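Local coordinates for hypothetical protein yihE (Escherichia coli, PDB 1ZYL) that phosphorylates itself and probably other proteins on serine and threonine using ATP, and probably counters stress from reactive oxygen species and takes part in the extracytoplasmic stress response, at residues Ser4-Gln9 with Phe56-Arg61; Asn39-Phe44 with Arg51-Phe56; Lys158-Ala163 with Tyr277-Met282. All coordinates share one frame; numbering follows the deposited sequence.

Contact 1. Residues Ser4-Gln9 with Phe56-Arg61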
loop_
_atom_site.group_PDB
_atom_site.type_symbol
_atom_site.label_atom_id
_atom_site.label_comp_id
_atom_site.label_asym_id
_atom_site.label_seq_id
_atom_site.Cartn_x
_atom_site.Cartn_y
_atom_site.Cartn_z
ATOM N N SER A 4 -12.046 -6.968 15.475
ATOM C CA SER A 4 -11.092 -6.236 14.580
ATOM C C SER A 4 -10.235 -7.212 13.779
ATOM O O SER A 4 -9.783 -6.898 12.672
ATOM C CB SER A 4 -10.179 -5.320 15.405
ATOM O OG SER A 4 -9.234 -4.661 14.576
ATOM N N ALA A 5 -10.012 -8.391 14.355
ATOM C CA ALA A 5 -9.213 -9.432 13.721
ATOM C C ALA A 5 -10.067 -10.274 12.765
ATOM O O ALA A 5 -11.186 -10.665 13.084
ATOM C CB ALA A 5 -8.583 -10.313 14.787
ATOM N N PHE A 6 -9.522 -10.543 11.587
ATOM C CA PHE A 6 -10.226 -11.319 10.578
ATOM C C PHE A 6 -10.428 -12.778 10.956
ATOM O O PHE A 6 -9.619 -13.367 11.671
ATOM C CB PHE A 6 -9.468 -11.280 9.242
ATOM C CG PHE A 6 -9.386 -9.923 8.633
ATOM C CD1 PHE A 6 -8.529 -8.964 9.157
ATOM C CD2 PHE A 6 -10.191 -9.589 7.550
ATOM C CE1 PHE A 6 -8.473 -7.688 8.614
ATOM C CE2 PHE A 6 -10.145 -8.315 6.997
ATOM C CZ PHE A 6 -9.283 -7.360 7.532
ATOM N N THR A 7 -11.522 -13.351 10.469
ATOM C CA THR A 7 -11.800 -14.757 10.690
ATOM C C THR A 7 -11.511 -15.374 9.323
ATOM O O THR A 7 -12.392 -15.447 8.464
ATOM C CB THR A 7 -13.267 -15.016 11.058
ATOM O OG1 THR A 7 -14.092 -14.721 9.932
ATOM C CG2 THR A 7 -13.697 -14.143 12.222
ATOM N N PHE A 8 -10.264 -15.790 9.116
ATOM C CA PHE A 8 -9.856 -16.377 7.851
ATOM C C PHE A 8 -10.807 -17.419 7.294
ATOM O O PHE A 8 -11.097 -18.427 7.940
ATOM C CB PHE A 8 -8.468 -16.998 7.974
ATOM C CG PHE A 8 -8.148 -17.986 6.884
ATOM C CD1 PHE A 8 -8.493 -19.333 7.023
ATOM C CD2 PHE A 8 -7.500 -17.576 5.723
ATOM C CE1 PHE A 8 -8.194 -20.260 6.025
ATOM C CE2 PHE A 8 -7.196 -18.494 4.719
ATOM C CZ PHE A 8 -7.546 -19.842 4.875
ATOM N N GLN A 9 -11.281 -17.168 6.081
ATOM C CA GLN A 9 -12.172 -18.090 5.397
ATOM C C GLN A 9 -11.424 -18.574 4.164
ATOM O O GLN A 9 -11.049 -17.769 3.306
ATOM C CB GLN A 9 -13.481 -17.396 5.005
ATOM C CG GLN A 9 -13.350 -15.910 4.679
ATOM C CD GLN A 9 -13.873 -14.999 5.796
ATOM O OE1 GLN A 9 -15.019 -15.133 6.234
ATOM N NE2 GLN A 9 -13.036 -14.065 6.249
ATOM N N PHE A 56 -9.288 -12.164 -5.568
ATOM C CA PHE A 56 -10.398 -12.318 -4.655
ATOM C C PHE A 56 -10.119 -11.451 -3.460
ATOM O O PHE A 56 -9.252 -11.751 -2.653
ATOM C CB PHE A 56 -10.573 -13.765 -4.220
ATOM C CG PHE A 56 -11.350 -14.587 -5.193
ATOM C CD1 PHE A 56 -10.800 -14.939 -6.419
ATOM C CD2 PHE A 56 -12.639 -14.996 -4.891
ATOM C CE1 PHE A 56 -11.525 -15.689 -7.333
ATOM C CE2 PHE A 56 -13.371 -15.745 -5.797
ATOM C CZ PHE A 56 -12.813 -16.094 -7.022
ATOM N N TYR A 57 -10.850 -10.353 -3.371
ATOM C CA TYR A 57 -10.691 -9.420 -2.280
ATOM C C TYR A 57 -11.022 -10.116 -0.975
ATOM O O TYR A 57 -12.088 -10.707 -0.834
ATOM C CB TYR A 57 -11.604 -8.223 -2.526
ATOM C CG TYR A 57 -11.148 -7.386 -3.704
ATOM C CD1 TYR A 57 -10.082 -6.497 -3.570
ATOM C CD2 TYR A 57 -11.759 -7.502 -4.958
ATOM C CE1 TYR A 57 -9.632 -5.741 -4.646
ATOM C CE2 TYR A 57 -11.310 -6.744 -6.052
ATOM C CZ TYR A 57 -10.243 -5.866 -5.884
ATOM O OH TYR A 57 -9.760 -5.126 -6.938
ATOM N N ARG A 58 -10.099 -10.062 -0.021
ATOM C CA ARG A 58 -10.323 -10.717 1.257
ATOM C C ARG A 58 -11.518 -10.112 1.989
ATOM O O ARG A 58 -11.583 -8.903 2.233
ATOM C CB ARG A 58 -9.049 -10.673 2.134
ATOM C CG ARG A 58 -8.945 -9.564 3.193
ATOM C CD ARG A 58 -8.165 -10.049 4.436
ATOM N NE ARG A 58 -6.806 -10.502 4.121
ATOM C CZ ARG A 58 -6.209 -11.530 4.716
ATOM N NH1 ARG A 58 -4.978 -11.887 4.383
ATOM N NH2 ARG A 58 -6.855 -12.215 5.640
ATOM N N PRO A 59 -12.499 -10.953 2.327
ATOM C CA PRO A 59 -13.697 -10.502 3.032
ATOM C C PRO A 59 -13.369 -9.681 4.269
ATOM O O PRO A 59 -12.302 -9.828 4.856
ATOM C CB PRO A 59 -14.415 -11.808 3.361
ATOM C CG PRO A 59 -13.304 -12.829 3.370
ATOM C CD PRO A 59 -12.495 -12.419 2.185
ATOM N N GLU A 60 -14.290 -8.799 4.634
ATOM C CA GLU A 60 -14.151 -7.930 5.796
ATOM C C GLU A 60 -13.206 -6.741 5.655
ATOM O O GLU A 60 -13.229 -5.832 6.480
ATOM C CB GLU A 60 -13.756 -8.760 7.010
ATOM C CG GLU A 60 -14.715 -9.904 7.251
ATOM C CD GLU A 60 -16.120 -9.570 6.778
ATOM O OE1 GLU A 60 -16.696 -8.565 7.259
ATOM O OE2 GLU A 60 -16.643 -10.313 5.920
ATOM N N ARG A 61 -12.382 -6.729 4.617
ATOM C CA ARG A 61 -11.459 -5.620 4.431
ATOM C C ARG A 61 -12.158 -4.423 3.801
ATOM O O ARG A 61 -12.384 -3.417 4.466
ATOM C CB ARG A 61 -10.276 -6.057 3.569
ATOM C CG ARG A 61 -9.273 -4.965 3.264
ATOM C CD ARG A 61 -7.965 -5.596 2.881
ATOM N NE ARG A 61 -7.170 -4.798 1.953
ATOM C CZ ARG A 61 -6.536 -3.673 2.266
ATOM N NH1 ARG A 61 -6.596 -3.188 3.498
ATOM N NH2 ARG A 61 -5.815 -3.048 1.348
#
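Phe6 carries most of this contact, reaching from the N-terminal tail to the turn that follows strand 52-57. Its CB is directed at residues 56-61. CG stands anti to the carbonyl carbon (chi1 -64°), which sends the ring straight on toward the turn. Phe6 CD2 and Phe6 CE2 both lie 3.4 Å from Pro59 O. Phe6 CD2 also meets Glu60 CB at 3.7 Å, and Phe6 CE2 meets Arg61 N at 3.6 Å. Pro59 O and Arg61 N lie at the ring edge, near its plane. At the tip, CZ comes near Arg61 CA. Arg58 adds an aliphatic contact from a different direction. Arg58 CD makes an off-centre CH-pi approach, 4.1 Å from the Phe6 ring centroid. The guanidinium adds at most a weak cation-pi attraction. A second, smaller touch is made by Gln9, whose bent chain meets Pro59 tip to tip, with Gln9 NE2 3.1 Å from Pro59 CG. This is packing against the proline ring. The charged ends have stronger partners elsewhere: Arg58 and Arg61 both form salt bridges with Glu38, and Arg61 forms another with Asp220. The tail runs along the surface between the five-stranded sheet, where Gln9 and Pro59 touch Phe101 of strand 101-107, and helix 266-283, where Phe6 has a backbone hydrogen bond to Arg283, before entering helix 13-22.

Contact 2. Residues Asn39-Phe44 with Arg51-Phe56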
loop_
_atom_site.group_PDB
_atom_site.type_symbol
_atom_site.label_atom_id
_atom_site.label_comp_id
_atom_site.label_asym_id
_atom_site.label_seq_id
_atom_site.Cartn_x
_atom_site.Cartn_y
_atom_site.Cartn_z
ATOM N N ASN A 39 -4.713 -10.205 -0.555
ATOM C CA ASN A 39 -5.809 -10.890 -1.221
ATOM C C ASN A 39 -5.283 -12.126 -1.946
ATOM O O ASN A 39 -4.084 -12.260 -2.161
ATOM C CB ASN A 39 -6.467 -9.951 -2.230
ATOM C CG ASN A 39 -6.572 -8.523 -1.724
ATOM O OD1 ASN A 39 -7.336 -8.228 -0.802
ATOM N ND2 ASN A 39 -5.797 -7.622 -2.337
ATOM N N ARG A 40 -6.192 -13.020 -2.322
ATOM C CA ARG A 40 -5.842 -14.240 -3.043
ATOM C C ARG A 40 -5.891 -13.987 -4.553
ATOM O O ARG A 40 -6.953 -13.718 -5.107
ATOM C CB ARG A 40 -6.822 -15.361 -2.669
ATOM C CG ARG A 40 -6.368 -16.280 -1.529
ATOM C CD ARG A 40 -5.154 -17.075 -1.979
ATOM N NE ARG A 40 -4.903 -18.270 -1.175
ATOM C CZ ARG A 40 -3.934 -19.149 -1.430
ATOM N NH1 ARG A 40 -3.777 -20.208 -0.650
ATOM N NH2 ARG A 40 -3.116 -18.970 -2.463
ATOM N N VAL A 41 -4.736 -14.066 -5.210
ATOM C CA VAL A 41 -4.633 -13.843 -6.651
ATOM C C VAL A 41 -4.178 -15.087 -7.395
ATOM O O VAL A 41 -3.214 -15.739 -7.003
ATOM C CB VAL A 41 -3.629 -12.720 -6.995
ATOM C CG1 VAL A 41 -3.323 -12.746 -8.493
ATOM C CG2 VAL A 41 -4.189 -11.358 -6.587
ATOM N N TYR A 42 -4.875 -15.398 -8.481
ATOM C CA TYR A 42 -4.556 -16.555 -9.308
ATOM C C TYR A 42 -4.473 -16.084 -10.756
ATOM O O TYR A 42 -5.185 -15.159 -11.147
ATOM C CB TYR A 42 -5.646 -17.633 -9.183
ATOM C CG TYR A 42 -5.735 -18.329 -7.833
ATOM C CD1 TYR A 42 -6.469 -17.782 -6.781
ATOM C CD2 TYR A 42 -5.083 -19.546 -7.615
ATOM C CE1 TYR A 42 -6.553 -18.431 -5.537
ATOM C CE2 TYR A 42 -5.158 -20.206 -6.380
ATOM C CZ TYR A 42 -5.893 -19.646 -5.347
ATOM O OH TYR A 42 -5.954 -20.302 -4.133
ATOM N N GLN A 43 -3.603 -16.713 -11.542
ATOM C CA GLN A 43 -3.426 -16.366 -12.953
ATOM C C GLN A 43 -4.059 -17.453 -13.820
ATOM O O GLN A 43 -4.191 -18.598 -13.389
ATOM C CB GLN A 43 -1.935 -16.267 -13.286
ATOM C CG GLN A 43 -1.623 -15.826 -14.713
ATOM C CD GLN A 43 -0.180 -16.103 -15.102
ATOM O OE1 GLN A 43 0.205 -17.252 -15.323
ATOM N NE2 GLN A 43 0.628 -15.050 -15.179
ATOM N N PHE A 44 -4.445 -17.101 -15.042
ATOM C CA PHE A 44 -5.056 -18.072 -15.945
ATOM C C PHE A 44 -5.108 -17.550 -17.383
ATOM O O PHE A 44 -5.416 -16.383 -17.615
ATOM C CB PHE A 44 -6.465 -18.423 -15.449
ATOM C CG PHE A 44 -7.461 -17.303 -15.589
ATOM C CD1 PHE A 44 -8.230 -17.175 -16.740
ATOM C CD2 PHE A 44 -7.622 -16.366 -14.575
ATOM C CE1 PHE A 44 -9.145 -16.130 -16.879
ATOM C CE2 PHE A 44 -8.537 -15.316 -14.706
ATOM C CZ PHE A 44 -9.298 -15.200 -15.861
ATOM N N ARG A 51 -2.754 -14.425 -20.980
ATOM C CA ARG A 51 -2.779 -14.410 -19.516
ATOM C C ARG A 51 -3.631 -13.354 -18.802
ATOM O O ARG A 51 -3.725 -12.200 -19.226
ATOM C CB ARG A 51 -1.345 -14.359 -18.988
ATOM C CG ARG A 51 -0.428 -15.415 -19.599
ATOM C CD ARG A 51 0.950 -15.373 -18.961
ATOM N NE ARG A 51 1.464 -14.007 -18.888
ATOM C CZ ARG A 51 2.601 -13.661 -18.293
ATOM N NH1 ARG A 51 3.359 -14.583 -17.717
ATOM N NH2 ARG A 51 2.974 -12.387 -18.265
ATOM N N PHE A 52 -4.241 -13.793 -17.699
ATOM C CA PHE A 52 -5.115 -12.987 -16.840
ATOM C C PHE A 52 -4.861 -13.358 -15.379
ATOM O O PHE A 52 -4.125 -14.301 -15.083
ATOM C CB PHE A 52 -6.585 -13.290 -17.142
ATOM C CG PHE A 52 -7.164 -12.480 -18.252
ATOM C CD1 PHE A 52 -7.430 -11.128 -18.075
ATOM C CD2 PHE A 52 -7.479 -13.076 -19.471
ATOM C CE1 PHE A 52 -8.007 -10.373 -19.094
ATOM C CE2 PHE A 52 -8.056 -12.335 -20.503
ATOM C CZ PHE A 52 -8.322 -10.980 -20.314
ATOM N N VAL A 53 -5.479 -12.618 -14.467
ATOM C CA VAL A 53 -5.346 -12.903 -13.040
ATOM C C VAL A 53 -6.655 -12.564 -12.345
ATOM O O VAL A 53 -7.273 -11.545 -12.636
ATOM C CB VAL A 53 -4.202 -12.088 -12.364
ATOM C CG1 VAL A 53 -2.862 -12.459 -12.959
ATOM C CG2 VAL A 53 -4.441 -10.611 -12.527
ATOM N N VAL A 54 -7.100 -13.435 -11.450
ATOM C CA VAL A 54 -8.326 -13.155 -10.724
ATOM C C VAL A 54 -7.855 -12.709 -9.360
ATOM O O VAL A 54 -6.882 -13.250 -8.835
ATOM C CB VAL A 54 -9.214 -14.396 -10.514
ATOM C CG1 VAL A 54 -10.671 -13.992 -10.667
ATOM C CG2 VAL A 54 -8.825 -15.510 -11.465
ATOM N N LYS A 55 -8.537 -11.725 -8.792
ATOM C CA LYS A 55 -8.168 -11.227 -7.491
ATOM C C LYS A 55 -9.393 -11.362 -6.620
ATOM O O LYS A 55 -10.433 -10.770 -6.915
ATOM C CB LYS A 55 -7.756 -9.754 -7.584
ATOM C CG LYS A 55 -6.911 -9.217 -6.414
ATOM C CD LYS A 55 -6.662 -7.709 -6.573
ATOM C CE LYS A 55 -5.469 -7.199 -5.738
ATOM N NZ LYS A 55 -4.117 -7.447 -6.359
ATOM N N PHE A 56 -9.288 -12.164 -5.568
ATOM C CA PHE A 56 -10.398 -12.318 -4.655
ATOM C C PHE A 56 -10.119 -11.451 -3.460
ATOM O O PHE A 56 -9.252 -11.751 -2.653
ATOM C CB PHE A 56 -10.573 -13.765 -4.220
ATOM C CG PHE A 56 -11.350 -14.587 -5.193
ATOM C CD1 PHE A 56 -10.800 -14.939 -6.419
ATOM C CD2 PHE A 56 -12.639 -14.996 -4.891
ATOM C CE1 PHE A 56 -11.525 -15.689 -7.333
ATOM C CE2 PHE A 56 -13.371 -15.745 -5.797
ATOM C CZ PHE A 56 -12.813 -16.094 -7.022
#
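Strands 40-44 and 52-57 form an antiparallel beta hairpin, joined by the loop between them. Arg40 with Phe56, Tyr42 with Val54 and Phe44 with Phe52 are hydrogen-bonded pairs. The central pair is well formed: Tyr42 N donates to Val54 O at 3.0 Å, in the carbonyl plane, and Val54 N returns a bond to Tyr42 O. At one end Phe56 N points almost straight at Arg40 O (2.8 Å, 175°), while the reverse bond is weak. At the other end Phe44 N bonds to Phe52 O from above the carbonyl plane (2.8 Å), and Phe52 N bonds only weakly to Phe44 O. The hairpin belongs to the five-stranded sheet of the N-terminal lobe of a kinase-like fold. Lys55 lies on its third strand, a position consistent with that of the ATP-contacting lysine of kinases, and NZ makes a weak, long ion pair with Asp217, a probable magnesium ligand. Val41 CG2 packs on Lys55 CG at 3.5 Å. Nearby, Asn39 ND2 touches Lys55 CE and bonds to Asp219. On the face of Tyr42, Phe44 and Val54, the Phe44 ring is folded over the partner strand by its crowded chi1 of 70°. Phe52 CB sits over one face of the Phe44 ring, 3.7 Å from its centroid. Val54 CG2 touches Phe44 CE2. The Phe44 and Phe52 rings are near parallel but slid apart. Leu20 of helix 13-22 packs on Phe44 and Val54, and Ile16 on Tyr42 and Phe56.

Contact 3. Residues Lys158-Ala163 with Tyr277-Met282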
loop_
_atom_site.group_PDB
_atom_site.type_symbol
_atom_site.label_atom_id
_atom_site.label_comp_id
_atom_site.label_asym_id
_atom_site.label_seq_id
_atom_site.Cartn_x
_atom_site.Cartn_y
_atom_site.Cartn_z
ATOM N N LYS A 158 -4.947 0.564 19.944
ATOM C CA LYS A 158 -6.045 -0.090 20.656
ATOM C C LYS A 158 -5.911 -1.604 20.555
ATOM O O LYS A 158 -6.162 -2.320 21.517
ATOM C CB LYS A 158 -7.399 0.330 20.086
ATOM C CG LYS A 158 -7.784 1.753 20.388
ATOM C CD LYS A 158 -9.148 2.085 19.799
ATOM C CE LYS A 158 -9.487 3.549 20.000
ATOM N NZ LYS A 158 -9.320 3.954 21.429
ATOM N N LEU A 159 -5.529 -2.090 19.380
ATOM C CA LEU A 159 -5.351 -3.513 19.194
ATOM C C LEU A 159 -4.197 -3.932 20.103
ATOM O O LEU A 159 -4.329 -4.850 20.906
ATOM C CB LEU A 159 -5.003 -3.806 17.741
ATOM C CG LEU A 159 -5.116 -5.257 17.282
ATOM C CD1 LEU A 159 -6.546 -5.723 17.502
ATOM C CD2 LEU A 159 -4.733 -5.384 15.811
ATOM N N PHE A 160 -3.071 -3.236 19.982
ATOM C CA PHE A 160 -1.887 -3.522 20.783
ATOM C C PHE A 160 -2.215 -3.759 22.259
ATOM O O PHE A 160 -1.626 -4.630 22.904
ATOM C CB PHE A 160 -0.881 -2.364 20.683
ATOM C CG PHE A 160 -0.298 -2.160 19.305
ATOM C CD1 PHE A 160 0.567 -1.093 19.062
ATOM C CD2 PHE A 160 -0.604 -3.017 18.255
ATOM C CE1 PHE A 160 1.115 -0.885 17.800
ATOM C CE2 PHE A 160 -0.059 -2.814 16.988
ATOM C CZ PHE A 160 0.802 -1.743 16.765
ATOM N N GLU A 161 -3.151 -2.980 22.790
ATOM C CA GLU A 161 -3.534 -3.093 24.191
ATOM C C GLU A 161 -3.934 -4.508 24.571
ATOM O O GLU A 161 -3.306 -5.132 25.425
ATOM C CB GLU A 161 -4.693 -2.160 24.495
ATOM C CG GLU A 161 -5.044 -2.091 25.960
ATOM C CD GLU A 161 -4.042 -1.285 26.754
ATOM O OE1 GLU A 161 -4.115 -1.303 27.999
ATOM O OE2 GLU A 161 -3.181 -0.629 26.135
ATOM N N ASP A 162 -4.983 -5.006 23.921
ATOM C CA ASP A 162 -5.521 -6.347 24.167
ATOM C C ASP A 162 -4.942 -7.391 23.202
ATOM O O ASP A 162 -5.605 -8.383 22.867
ATOM C CB ASP A 162 -7.039 -6.289 24.016
ATOM C CG ASP A 162 -7.659 -5.173 24.841
ATOM O OD1 ASP A 162 -8.621 -4.531 24.359
ATOM O OD2 ASP A 162 -7.181 -4.943 25.975
ATOM N N ALA A 163 -3.694 -7.163 22.792
ATOM C CA ALA A 163 -2.975 -8.003 21.833
ATOM C C ALA A 163 -2.863 -9.509 22.068
ATOM O O ALA A 163 -3.241 -10.291 21.196
ATOM C CB ALA A 163 -1.578 -7.427 21.606
ATOM N N TYR A 277 1.461 -1.313 10.233
ATOM C CA TYR A 277 1.912 -2.619 9.758
ATOM C C TYR A 277 1.906 -3.712 10.831
ATOM O O TYR A 277 1.782 -4.902 10.528
ATOM C CB TYR A 277 3.308 -2.476 9.145
ATOM C CG TYR A 277 3.971 -3.773 8.778
ATOM C CD1 TYR A 277 4.732 -4.469 9.707
ATOM C CD2 TYR A 277 3.852 -4.303 7.495
ATOM C CE1 TYR A 277 5.369 -5.665 9.375
ATOM C CE2 TYR A 277 4.486 -5.509 7.144
ATOM C CZ TYR A 277 5.245 -6.181 8.095
ATOM O OH TYR A 277 5.886 -7.356 7.773
ATOM N N LEU A 278 2.041 -3.310 12.087
ATOM C CA LEU A 278 2.045 -4.282 13.162
ATOM C C LEU A 278 0.633 -4.773 13.402
ATOM O O LEU A 278 0.425 -5.954 13.656
ATOM C CB LEU A 278 2.629 -3.673 14.441
ATOM C CG LEU A 278 4.072 -4.051 14.796
ATOM C CD1 LEU A 278 5.018 -3.660 13.687
ATOM C CD2 LEU A 278 4.461 -3.365 16.080
ATOM N N ALA A 279 -0.341 -3.873 13.319
ATOM C CA ALA A 279 -1.735 -4.259 13.520
ATOM C C ALA A 279 -2.195 -5.068 12.307
ATOM O O ALA A 279 -2.943 -6.042 12.423
ATOM C CB ALA A 279 -2.608 -3.019 13.695
ATOM N N TRP A 280 -1.725 -4.650 11.139
ATOM C CA TRP A 280 -2.063 -5.307 9.888
ATOM C C TRP A 280 -1.727 -6.785 9.989
ATOM O O TRP A 280 -2.571 -7.625 9.715
ATOM C CB TRP A 280 -1.285 -4.660 8.742
ATOM C CG TRP A 280 -1.576 -5.228 7.409
ATOM C CD1 TRP A 280 -2.636 -4.940 6.610
ATOM C CD2 TRP A 280 -0.775 -6.172 6.696
ATOM N NE1 TRP A 280 -2.548 -5.642 5.428
ATOM C CE2 TRP A 280 -1.413 -6.407 5.456
ATOM C CE3 TRP A 280 0.419 -6.841 6.979
ATOM C CZ2 TRP A 280 -0.889 -7.289 4.496
ATOM C CZ3 TRP A 280 0.942 -7.718 6.022
ATOM C CH2 TRP A 280 0.286 -7.930 4.796
ATOM N N LEU A 281 -0.493 -7.098 10.375
ATOM C CA LEU A 281 -0.060 -8.490 10.528
ATOM C C LEU A 281 -0.891 -9.168 11.592
ATOM O O LEU A 281 -1.458 -10.227 11.367
ATOM C CB LEU A 281 1.401 -8.567 10.944
ATOM C CG LEU A 281 2.456 -8.281 9.884
ATOM C CD1 LEU A 281 3.781 -8.050 10.571
ATOM C CD2 LEU A 281 2.539 -9.438 8.905
ATOM N N MET A 282 -0.956 -8.549 12.762
ATOM C CA MET A 282 -1.727 -9.094 13.863
ATOM C C MET A 282 -3.156 -9.445 13.441
ATOM O O MET A 282 -3.588 -10.574 13.626
ATOM C CB MET A 282 -1.746 -8.100 15.032
ATOM C CG MET A 282 -0.354 -7.751 15.567
ATOM S SD MET A 282 -0.314 -6.644 17.002
ATOM C CE MET A 282 -0.453 -7.822 18.283
#
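Phe160 and Met282 cross at about a right angle, and the other side chains pack around them. Phe160 lies near the end of helix 149-161, and Met282 lies near the end of helix 266-283. The Phe160 ring is swung toward the second helix, with CG anti to the carbonyl carbon. Ala279 N lies at the ring edge, near the plane, 3.8 Å from Phe160 CE2. The Leu278 and Phe160 side chains also cross at about a right angle, with Leu278 CB 3.5 Å from Phe160 CZ. Met282 supplies a Met-aromatic contact. Met282 SD is 4.8 Å from the Phe160 ring centroid and approaches obliquely. Beyond the sulfur the chain bends at chi3 (87°), which brings Met282 CE to Ala163 CB at 3.5 Å, just past the end of the first helix. Leu159 has CG anti to its backbone N. Leu159 CD2 rests on Ala279 CB at 3.8 Å and comes near Met282 CB. An alanine at Phe160 would remove the ring and would probably loosen the packing of Leu278 and Met282 between the helices. The ring also meets Phe174 of helix 171-188 edge-to-face, so a third helix joins the packing. Leu278 touches this helix and helix 300-316 as well. The contact lies away from the probable catalytic and metal-binding residues. The side chains that meet are apolar, so the two helices are held here by shape and burial, with the sulfur-ring approach as the one more specific element.

Contact 1 lies at the surface, contact 2 is partly buried and contact 3 is buried. Contacts 1 and 2 share Phe56 and both use strand 52-57; along the chain the hairpin is nested inside the loop closed by contact 1. Contact 2 is built on backbone hydrogen bonds within one sheet. Contact 1 joins a tail without regular structure to a turn, mainly through one ring. Contact 3 pairs two helices mainly through apolar side chains. Its centre is about 29 Å from that of contact 2, and the two do not touch. Contact 1 touches both: Ser4 packs lightly against Leu159, and the backbone N of Arg58 makes a weak hydrogen bond to Asn39 OD1.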